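Local structure of NAD nucleotidase (Haemophilus influenzae, 3ZTV) at residues 300-305 / 310-315. The protein degrades NAD to adenosine and nicotinamide riboside in the periplasm, acting as a zinc-containing pyrophosphatase and 5'-nucleotidase. Numbering follows the deposited sequence.
Sequences LQVKNS and AELTGD
Strands 301-303 and 309-311 pair as a short antiparallel beta hairpin just ahead of helix 314-325, away from the zinc and adenosine sites. Val302 and Ala310 form the hydrogen-bonded pair: Ala310 N reaches Val302 O at 2.9 Å, and Val302 N returns to Ala310 O at 3.0 Å. Beyond the non-hydrogen-bonded pair Gln301-Glu311, Leu312 N adds a bond to Leu300 O (2.9 Å). On the Gln301 face, the Glu311 carboxylate reaches back to Leu300 and Gln301; a bend at chi2 (-77°) curls it over so that each oxygen takes a different donor. Glu311 OE1 accepts Leu300 N at 2.9 Å, on its syn side but somewhat out of the carboxylate plane, in a nearly straight bond, and also forms a salt bridge with Arg317 of the following helix. The extended Gln301 chain lies against the same carboxylate, its CG 3.3 Å from Glu311 OE2. On the face of Val302 and Ala310, Leu312 CD2, just past the strand, packs against both Val302 methyls, 3.7 Å from CG2, the side chains crossing at about a right angle. Leu300 packs on Leu321 and Leu324, joining hairpin to helix. Amide and carboxylate planes stand 87° apart where Gln301 NE2 donates to Glu311 OE2 at 3.0 Å, from above the carboxylate plane.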
ATOM      1  N   LEU A 300      22.082  14.526  43.155  1.00  9.69           N
ATOM      2  CA  LEU A 300      21.033  13.852  43.899  1.00 11.94           C
ATOM      3  C   LEU A 300      20.333  14.910  44.740  1.00 10.32           C
ATOM      4  O   LEU A 300      20.650  15.094  45.923  1.00 12.22           O
ATOM      5  CB  LEU A 300      21.619  12.755  44.791  1.00 13.26           C
ATOM      6  CG  LEU A 300      22.353  11.603  44.089  1.00 11.62           C
ATOM      7  CD1 LEU A 300      23.167  10.801  45.092  1.00 14.32           C
ATOM      8  CD2 LEU A 300      21.399  10.693  43.311  1.00 13.85           C
ATOM      9  N   GLN A 301      19.395  15.621  44.126  1.00 10.77           N
ATOM     10  CA  GLN A 301      18.762  16.768  44.774  1.00 10.52           C
ATOM     11  C   GLN A 301      17.321  16.490  45.176  1.00 12.06           C
ATOM     12  O   GLN A 301      16.550  15.913  44.412  1.00 11.54           O
ATOM     13  CB  GLN A 301      18.824  17.996  43.865  1.00 12.55           C
ATOM     14  CG  GLN A 301      20.233  18.464  43.565  1.00 12.86           C
ATOM     15  CD  GLN A 301      20.267  19.606  42.576  1.00 14.45           C
ATOM     16  OE1 GLN A 301      19.226  20.132  42.181  1.00 16.64           O
ATOM     17  NE2 GLN A 301      21.467  19.991  42.164  1.00 14.30           N
ATOM     18  N   VAL A 302      16.967  16.894  46.393  1.00 12.85           N
ATOM     19  CA  VAL A 302      15.595  16.801  46.870  1.00 13.47           C
ATOM     20  C   VAL A 302      15.126  18.185  47.327  1.00 14.94           C
ATOM     21  O   VAL A 302      15.942  19.036  47.688  1.00 15.27           O
ATOM     22  CB  VAL A 302      15.459  15.780  48.018  1.00 14.66           C
ATOM     23  CG1 VAL A 302      15.940  14.400  47.561  1.00 14.06           C
ATOM     24  CG2 VAL A 302      16.238  16.244  49.241  1.00 19.79           C
ATOM     25  N   LYS A 303      13.820  18.416  47.285  1.00 15.61           N
ATOM     26  CA  LYS A 303      13.256  19.724  47.623  1.00 17.74           C
ATOM     27  C   LYS A 303      13.131  19.882  49.132  1.00 17.30           C
ATOM     28  O   LYS A 303      12.532  19.039  49.800  1.00 20.62           O
ATOM     29  CB  LYS A 303      11.885  19.885  46.958  1.00 21.36           C
ATOM     30  CG  LYS A 303      11.260  21.269  47.058  1.00 22.66           C
ATOM     31  CD  LYS A 303       9.905  21.280  46.359  1.00 25.43           C
ATOM     32  CE  LYS A 303       9.227  22.642  46.419  1.00 30.03           C
ATOM     33  NZ  LYS A 303       9.680  23.552  45.330  1.00 31.73           N
ATOM     34  N   ASN A 304      13.702  20.955  49.676  1.00 17.12           N
ATOM     35  CA  ASN A 304      13.632  21.177  51.119  1.00 18.97           C
ATOM     36  C   ASN A 304      12.380  21.948  51.533  1.00 16.43           C
ATOM     37  O   ASN A 304      11.528  22.255  50.696  1.00 19.98           O
ATOM     38  CB  ASN A 304      14.920  21.816  51.669  1.00 18.76           C
ATOM     39  CG  ASN A 304      15.138  23.241  51.189  1.00 15.39           C
ATOM     40  OD1 ASN A 304      14.200  23.938  50.807  1.00 16.31           O
ATOM     41  ND2 ASN A 304      16.388  23.684  51.223  1.00 15.88           N
ATOM     42  N   SER A 305      12.264  22.257  52.822  1.00 20.96           N
ATOM     43  CA  SER A 305      11.037  22.855  53.343  1.00 22.01           C
ATOM     44  C   SER A 305      10.827  24.304  52.910  1.00 24.12           C
ATOM     45  O   SER A 305       9.724  24.837  53.033  1.00 23.79           O
ATOM     46  CB  SER A 305      10.951  22.717  54.868  1.00 22.31           C
ATOM     47  OG  SER A 305      12.188  23.015  55.491  1.00 29.86           O
ATOM     48  N   ALA A 310      18.095  20.836  46.815  1.00 13.57           N
ATOM     49  CA  ALA A 310      19.423  20.802  47.425  1.00 13.40           C
ATOM     50  C   ALA A 310      20.035  19.404  47.376  1.00 11.32           C
ATOM     51  O   ALA A 310      19.325  18.404  47.474  1.00 12.13           O
ATOM     52  CB  ALA A 310      19.360  21.309  48.872  1.00 19.05           C
ATOM     53  N   GLU A 311      21.355  19.339  47.247  1.00 12.03           N
ATOM     54  CA  GLU A 311      22.062  18.061  47.219  1.00 11.80           C
ATOM     55  C   GLU A 311      21.989  17.305  48.537  1.00 13.95           C
ATOM     56  O   GLU A 311      22.194  17.886  49.608  1.00 14.87           O
ATOM     57  CB  GLU A 311      23.526  18.278  46.852  1.00 14.92           C
ATOM     58  CG  GLU A 311      23.731  18.771  45.435  1.00 14.52           C
ATOM     59  CD  GLU A 311      23.577  17.678  44.384  1.00 13.36           C
ATOM     60  OE1 GLU A 311      23.510  16.478  44.744  1.00 13.80           O
ATOM     61  OE2 GLU A 311      23.523  18.019  43.183  1.00 15.50           O
ATOM     62  N   LEU A 312      21.719  16.005  48.453  1.00 13.13           N
ATOM     63  CA  LEU A 312      21.784  15.124  49.614  1.00 13.23           C
ATOM     64  C   LEU A 312      23.195  15.129  50.190  1.00 13.91           C
ATOM     65  O   LEU A 312      24.171  15.319  49.467  1.00 13.07           O
ATOM     66  CB  LEU A 312      21.380  13.699  49.226  1.00 13.76           C
ATOM     67  CG  LEU A 312      19.914  13.514  48.840  1.00 15.22           C
ATOM     68  CD1 LEU A 312      19.647  12.077  48.414  1.00 15.33           C
ATOM     69  CD2 LEU A 312      19.003  13.914  49.993  1.00 17.01           C
ATOM     70  N   THR A 313      23.292  14.934  51.503  1.00 14.61           N
ATOM     71  CA  THR A 313      24.572  14.923  52.200  1.00 14.77           C
ATOM     72  C   THR A 313      24.583  13.820  53.263  1.00 14.07           C
ATOM     73  O   THR A 313      23.539  13.276  53.602  1.00 14.74           O
ATOM     74  CB  THR A 313      24.860  16.301  52.854  1.00 15.79           C
ATOM     75  OG1 THR A 313      26.180  16.308  53.404  1.00 18.49           O
ATOM     76  CG2 THR A 313      23.851  16.599  53.955  1.00 18.23           C
ATOM     77  N   GLY A 314      25.769  13.487  53.764  1.00 15.92           N
ATOM     78  CA  GLY A 314      25.902  12.521  54.843  1.00 16.84           C
ATOM     79  C   GLY A 314      25.273  11.165  54.573  1.00 16.85           C
ATOM     80  O   GLY A 314      25.327  10.654  53.452  1.00 15.43           O
ATOM     81  N   ASP A 315      24.666  10.581  55.602  1.00 16.90           N
ATOM     82  CA  ASP A 315      24.087   9.241  55.496  1.00 16.00           C
ATOM     83  C   ASP A 315      22.959   9.159  54.467  1.00 17.55           C
ATOM     84  O   ASP A 315      22.791   8.131  53.805  1.00 15.59           O
ATOM     85  CB  ASP A 315      23.596   8.740  56.858  1.00 18.40           C
ATOM     86  CG  ASP A 315      24.735   8.367  57.787  1.00 20.57           C
ATOM     87  OD1 ASP A 315      25.903   8.390  57.344  1.00 20.96           O
ATOM     88  OD2 ASP A 315      24.457   8.035  58.961  1.00 21.03           O
TER